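Local coordinates for protein endo-beta-1,2-glucanase (Talaromyces funiculosus, PDB 6IMV) that hydrolyses beta-1,2-glucans from within the chain as an endo-acting glycoside hydrolase, and binds sophorose, the beta-1,2-linked glucose disaccharide, at residues T202-Y211 with F254-L264. Sequence-based numbering, arbitrary orientation.
Sequences TKTTAAHIFY and FTWWLQFFGGL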
loop_
_atom_site.group_PDB
_atom_site.type_symbol
_atom_site.label_atom_id
_atom_site.label_comp_id
_atom_site.label_asym_id
_atom_site.label_seq_id
_atom_site.Cartn_x
_atom_site.Cartn_y
_atom_site.Cartn_z
ATOM N N THR A 202 17.497 11.206 5.282
ATOM C CA THR A 202 16.155 11.823 5.253
ATOM C C THR A 202 15.787 12.426 6.619
ATOM O O THR A 202 15.008 13.371 6.685
ATOM C CB THR A 202 15.053 10.840 4.831
ATOM O OG1 THR A 202 14.870 9.853 5.852
ATOM C CG2 THR A 202 15.333 10.195 3.494
ATOM N N LYS A 203 16.319 11.857 7.706
ATOM C CA LYS A 203 16.036 12.341 9.066
ATOM C C LYS A 203 16.533 13.787 9.216
ATOM O O LYS A 203 15.865 14.619 9.867
ATOM C CB LYS A 203 16.686 11.436 10.122
ATOM C CG LYS A 203 16.295 9.965 10.070
ATOM C CD LYS A 203 16.974 9.140 11.151
ATOM C CE LYS A 203 16.488 7.708 11.203
ATOM N NZ LYS A 203 17.468 6.845 11.896
ATOM N N THR A 204 17.673 14.088 8.574
ATOM C CA THR A 204 18.326 15.398 8.662
ATOM C C THR A 204 17.593 16.466 7.827
ATOM O O THR A 204 17.723 17.647 8.120
ATOM C CB THR A 204 19.805 15.320 8.262
ATOM O OG1 THR A 204 19.918 15.167 6.846
ATOM C CG2 THR A 204 20.543 14.194 8.958
ATOM N N THR A 205 16.819 16.069 6.809
ATOM C CA THR A 205 16.167 17.024 5.907
ATOM C C THR A 205 14.643 17.102 6.133
ATOM O O THR A 205 14.017 18.044 5.644
ATOM C CB THR A 205 16.479 16.684 4.440
ATOM O OG1 THR A 205 15.974 15.373 4.175
ATOM C CG2 THR A 205 17.959 16.749 4.129
ATOM N N ALA A 206 14.049 16.141 6.861
ATOM C CA ALA A 206 12.579 15.952 6.907
ATOM C C ALA A 206 11.850 17.208 7.408
ATOM O O ALA A 206 10.916 17.671 6.769
ATOM C CB ALA A 206 12.230 14.761 7.761
ATOM N N ALA A 207 12.256 17.732 8.573
ATOM C CA ALA A 207 11.596 18.889 9.175
ATOM C C ALA A 207 11.749 20.126 8.266
ATOM O O ALA A 207 10.784 20.863 8.021
ATOM C CB ALA A 207 12.150 19.127 10.564
ATOM N N HIS A 208 12.968 20.361 7.762
ATOM C CA HIS A 208 13.260 21.539 6.926
ATOM C C HIS A 208 12.382 21.519 5.667
ATOM O O HIS A 208 11.901 22.555 5.233
ATOM C CB HIS A 208 14.759 21.618 6.589
ATOM C CG HIS A 208 15.153 22.896 5.923
ATOM N ND1 HIS A 208 15.080 24.119 6.568
ATOM C CD2 HIS A 208 15.594 23.153 4.672
ATOM C CE1 HIS A 208 15.461 25.074 5.737
ATOM N NE2 HIS A 208 15.791 24.503 4.573
ATOM N N ILE A 209 12.155 20.330 5.102
ATOM C CA ILE A 209 11.410 20.214 3.863
ATOM C C ILE A 209 9.896 20.180 4.140
ATOM O O ILE A 209 9.145 20.779 3.389
ATOM C CB ILE A 209 11.919 19.013 3.029
ATOM C CG1 ILE A 209 13.345 19.269 2.528
ATOM C CG2 ILE A 209 10.981 18.675 1.879
ATOM C CD1 ILE A 209 14.001 18.100 1.823
ATOM N N PHE A 210 9.437 19.493 5.196
ATOM C CA PHE A 210 7.982 19.191 5.313
ATOM C C PHE A 210 7.291 19.843 6.518
ATOM O O PHE A 210 6.060 19.883 6.540
ATOM C CB PHE A 210 7.737 17.681 5.374
ATOM C CG PHE A 210 8.004 16.957 4.083
ATOM C CD1 PHE A 210 7.046 16.922 3.081
ATOM C CD2 PHE A 210 9.200 16.284 3.882
ATOM C CE1 PHE A 210 7.289 16.243 1.896
ATOM C CE2 PHE A 210 9.438 15.597 2.703
ATOM C CZ PHE A 210 8.483 15.578 1.713
ATOM N N TYR A 211 8.030 20.306 7.531
ATOM C CA TYR A 211 7.368 20.818 8.741
ATOM C C TYR A 211 7.250 22.345 8.672
ATOM O O TYR A 211 8.245 23.039 8.764
ATOM C CB TYR A 211 8.090 20.361 10.016
ATOM C CG TYR A 211 7.361 20.749 11.277
ATOM C CD1 TYR A 211 6.027 20.416 11.440
ATOM C CD2 TYR A 211 7.971 21.481 12.285
ATOM C CE1 TYR A 211 5.313 20.786 12.567
ATOM C CE2 TYR A 211 7.272 21.855 13.424
ATOM C CZ TYR A 211 5.937 21.507 13.565
ATOM O OH TYR A 211 5.198 21.856 14.658
ATOM N N PHE A 254 4.322 9.413 7.977
ATOM C CA PHE A 254 5.278 10.492 7.872
ATOM C C PHE A 254 5.320 11.304 9.170
ATOM O O PHE A 254 6.402 11.737 9.583
ATOM C CB PHE A 254 5.000 11.410 6.681
ATOM C CG PHE A 254 6.189 12.287 6.405
ATOM C CD1 PHE A 254 7.305 11.768 5.779
ATOM C CD2 PHE A 254 6.245 13.583 6.889
ATOM C CE1 PHE A 254 8.433 12.549 5.574
ATOM C CE2 PHE A 254 7.372 14.362 6.675
ATOM C CZ PHE A 254 8.458 13.843 6.023
ATOM N N THR A 255 4.161 11.508 9.805
ATOM C CA THR A 255 4.098 12.160 11.113
ATOM C C THR A 255 5.098 11.510 12.079
ATOM O O THR A 255 5.862 12.214 12.740
ATOM C CB THR A 255 2.694 12.112 11.724
ATOM O OG1 THR A 255 1.774 12.670 10.787
ATOM C CG2 THR A 255 2.594 12.871 13.027
ATOM N N TRP A 256 5.077 10.174 12.154
ATOM C CA TRP A 256 5.958 9.421 13.046
ATOM C C TRP A 256 7.429 9.655 12.690
ATOM O O TRP A 256 8.288 9.685 13.592
ATOM C CB TRP A 256 5.642 7.926 13.017
ATOM C CG TRP A 256 4.360 7.547 13.695
ATOM C CD1 TRP A 256 3.272 6.967 13.111
ATOM C CD2 TRP A 256 4.047 7.679 15.095
ATOM N NE1 TRP A 256 2.304 6.733 14.051
ATOM C CE2 TRP A 256 2.752 7.151 15.276
ATOM C CE3 TRP A 256 4.735 8.172 16.212
ATOM C CZ2 TRP A 256 2.127 7.121 16.520
ATOM C CZ3 TRP A 256 4.119 8.144 17.447
ATOM C CH2 TRP A 256 2.834 7.621 17.594
ATOM N N TRP A 257 7.718 9.755 11.387
ATOM C CA TRP A 257 9.071 9.997 10.926
ATOM C C TRP A 257 9.601 11.315 11.509
ATOM O O TRP A 257 10.716 11.349 12.061
ATOM C CB TRP A 257 9.161 9.976 9.398
ATOM C CG TRP A 257 10.561 9.728 8.935
ATOM C CD1 TRP A 257 11.441 10.629 8.414
ATOM C CD2 TRP A 257 11.273 8.483 9.035
ATOM N NE1 TRP A 257 12.639 10.022 8.145
ATOM C CE2 TRP A 257 12.565 8.703 8.514
ATOM C CE3 TRP A 257 10.931 7.204 9.487
ATOM C CZ2 TRP A 257 13.515 7.683 8.438
ATOM C CZ3 TRP A 257 11.869 6.197 9.416
ATOM C CH2 TRP A 257 13.145 6.438 8.900
ATOM N N LEU A 258 8.794 12.380 11.404
ATOM C CA LEU A 258 9.139 13.684 11.953
ATOM C C LEU A 258 9.306 13.591 13.471
ATOM O O LEU A 258 10.279 14.110 14.012
ATOM C CB LEU A 258 8.061 14.713 11.593
ATOM C CG LEU A 258 8.149 15.303 10.187
ATOM C CD1 LEU A 258 6.918 16.137 9.880
ATOM C CD2 LEU A 258 9.415 16.137 10.034
ATOM N N GLN A 259 8.353 12.941 14.150
ATOM C CA GLN A 259 8.376 12.894 15.610
ATOM C C GLN A 259 9.659 12.211 16.102
ATOM O O GLN A 259 10.344 12.746 16.961
ATOM C CB GLN A 259 7.169 12.159 16.184
ATOM C CG GLN A 259 7.352 11.810 17.656
ATOM C CD GLN A 259 6.061 11.442 18.342
ATOM O OE1 GLN A 259 4.982 11.573 17.781
ATOM N NE2 GLN A 259 6.171 10.998 19.583
ATOM N N PHE A 260 9.950 11.016 15.596
ATOM C CA PHE A 260 11.047 10.235 16.120
ATOM C C PHE A 260 12.407 10.763 15.650
ATOM O O PHE A 260 13.355 10.677 16.408
ATOM C CB PHE A 260 10.894 8.759 15.760
ATOM C CG PHE A 260 9.730 8.089 16.440
ATOM C CD1 PHE A 260 9.546 8.204 17.809
ATOM C CD2 PHE A 260 8.827 7.330 15.711
ATOM C CE1 PHE A 260 8.480 7.573 18.432
ATOM C CE2 PHE A 260 7.756 6.708 16.335
ATOM C CZ PHE A 260 7.583 6.827 17.697
ATOM N N PHE A 261 12.499 11.275 14.416
ATOM C CA PHE A 261 13.804 11.473 13.766
ATOM C C PHE A 261 14.040 12.898 13.248
ATOM O O PHE A 261 15.146 13.191 12.800
ATOM C CB PHE A 261 13.944 10.495 12.601
ATOM C CG PHE A 261 13.824 9.054 13.017
ATOM C CD1 PHE A 261 14.678 8.531 13.977
ATOM C CD2 PHE A 261 12.874 8.221 12.439
ATOM C CE1 PHE A 261 14.572 7.206 14.365
ATOM C CE2 PHE A 261 12.767 6.898 12.827
ATOM C CZ PHE A 261 13.612 6.390 13.793
ATOM N N GLY A 262 13.034 13.772 13.300
ATOM C CA GLY A 262 13.088 15.045 12.613
ATOM C C GLY A 262 13.807 16.142 13.394
ATOM O O GLY A 262 14.101 17.178 12.817
ATOM N N GLY A 263 14.056 15.914 14.693
ATOM C CA GLY A 263 14.640 16.904 15.592
ATOM C C GLY A 263 13.631 17.959 16.035
ATOM O O GLY A 263 13.990 19.106 16.276
ATOM N N LEU A 264 12.355 17.582 16.136
ATOM C CA LEU A 264 11.323 18.516 16.605
ATOM C C LEU A 264 11.416 18.642 18.133
ATOM O O LEU A 264 11.783 17.691 18.806
ATOM C CB LEU A 264 9.940 18.002 16.193
ATOM C CG LEU A 264 9.385 18.511 14.864
ATOM C CD1 LEU A 264 10.314 18.179 13.710
ATOM C CD2 LEU A 264 8.001 17.929 14.605
HETATM O O HOH W 1 14.600 16.980 10.037
#
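Lys203 lays its extended side chain across one face of the Phe261 ring, near the C-terminal end of helix 186-210, against the last turn of helix 252-261. Its CG lies anti to the carbonyl carbon (chi1 -57°), and the straight chain beyond it carries CE to 3.5 Å from the Phe261 ring centroid, a CH-pi contact, with NZ above the same face in a cation-pi contact. CB of Phe260 covers the opposite face, while NZ has its salt bridge to Asp200, one helical turn back. Beside this, Trp257 meets Thr202 at about a right angle: its indole NE1 gives a weak, bent hydrogen bond to Thr202 OG1 (3.2 Å), a hydroxyl also bonded to Met199 O. The edge of the same indole faces the methyl of Ala206, and Leu258 CD2 presses on the backbone between the two alanines, 3.6 Å from Ala207 N. Further along, Phe254 turns its edge to the face of Phe210 in a T-shaped pair, centroids 4.7 Å apart and planes at 62°. On the other flank Leu264, just past Gly263 with its positive phi, sets CD2 over the centre of the Tyr211 ring and brings CD1 to the methyl of Ala207. Tyr211 OH is held by Asp268. Segments 202-210 and 254-261 cross at -114°, their axes 9.5 Å apart. In this helical part of the enzyme, Leu170 of helix 163-182 touches Thr202 and Trp257, and Leu272 of helix 266-276 touches Tyr211 and Leu264. Aromatic and aliphatic contacts dominate the helix-helix join, and one water bridges the backbones: it gives Ala207 N the acceptor it lacks within the kinked helix and supplies a donor to each of Lys203 O and Gly262 O.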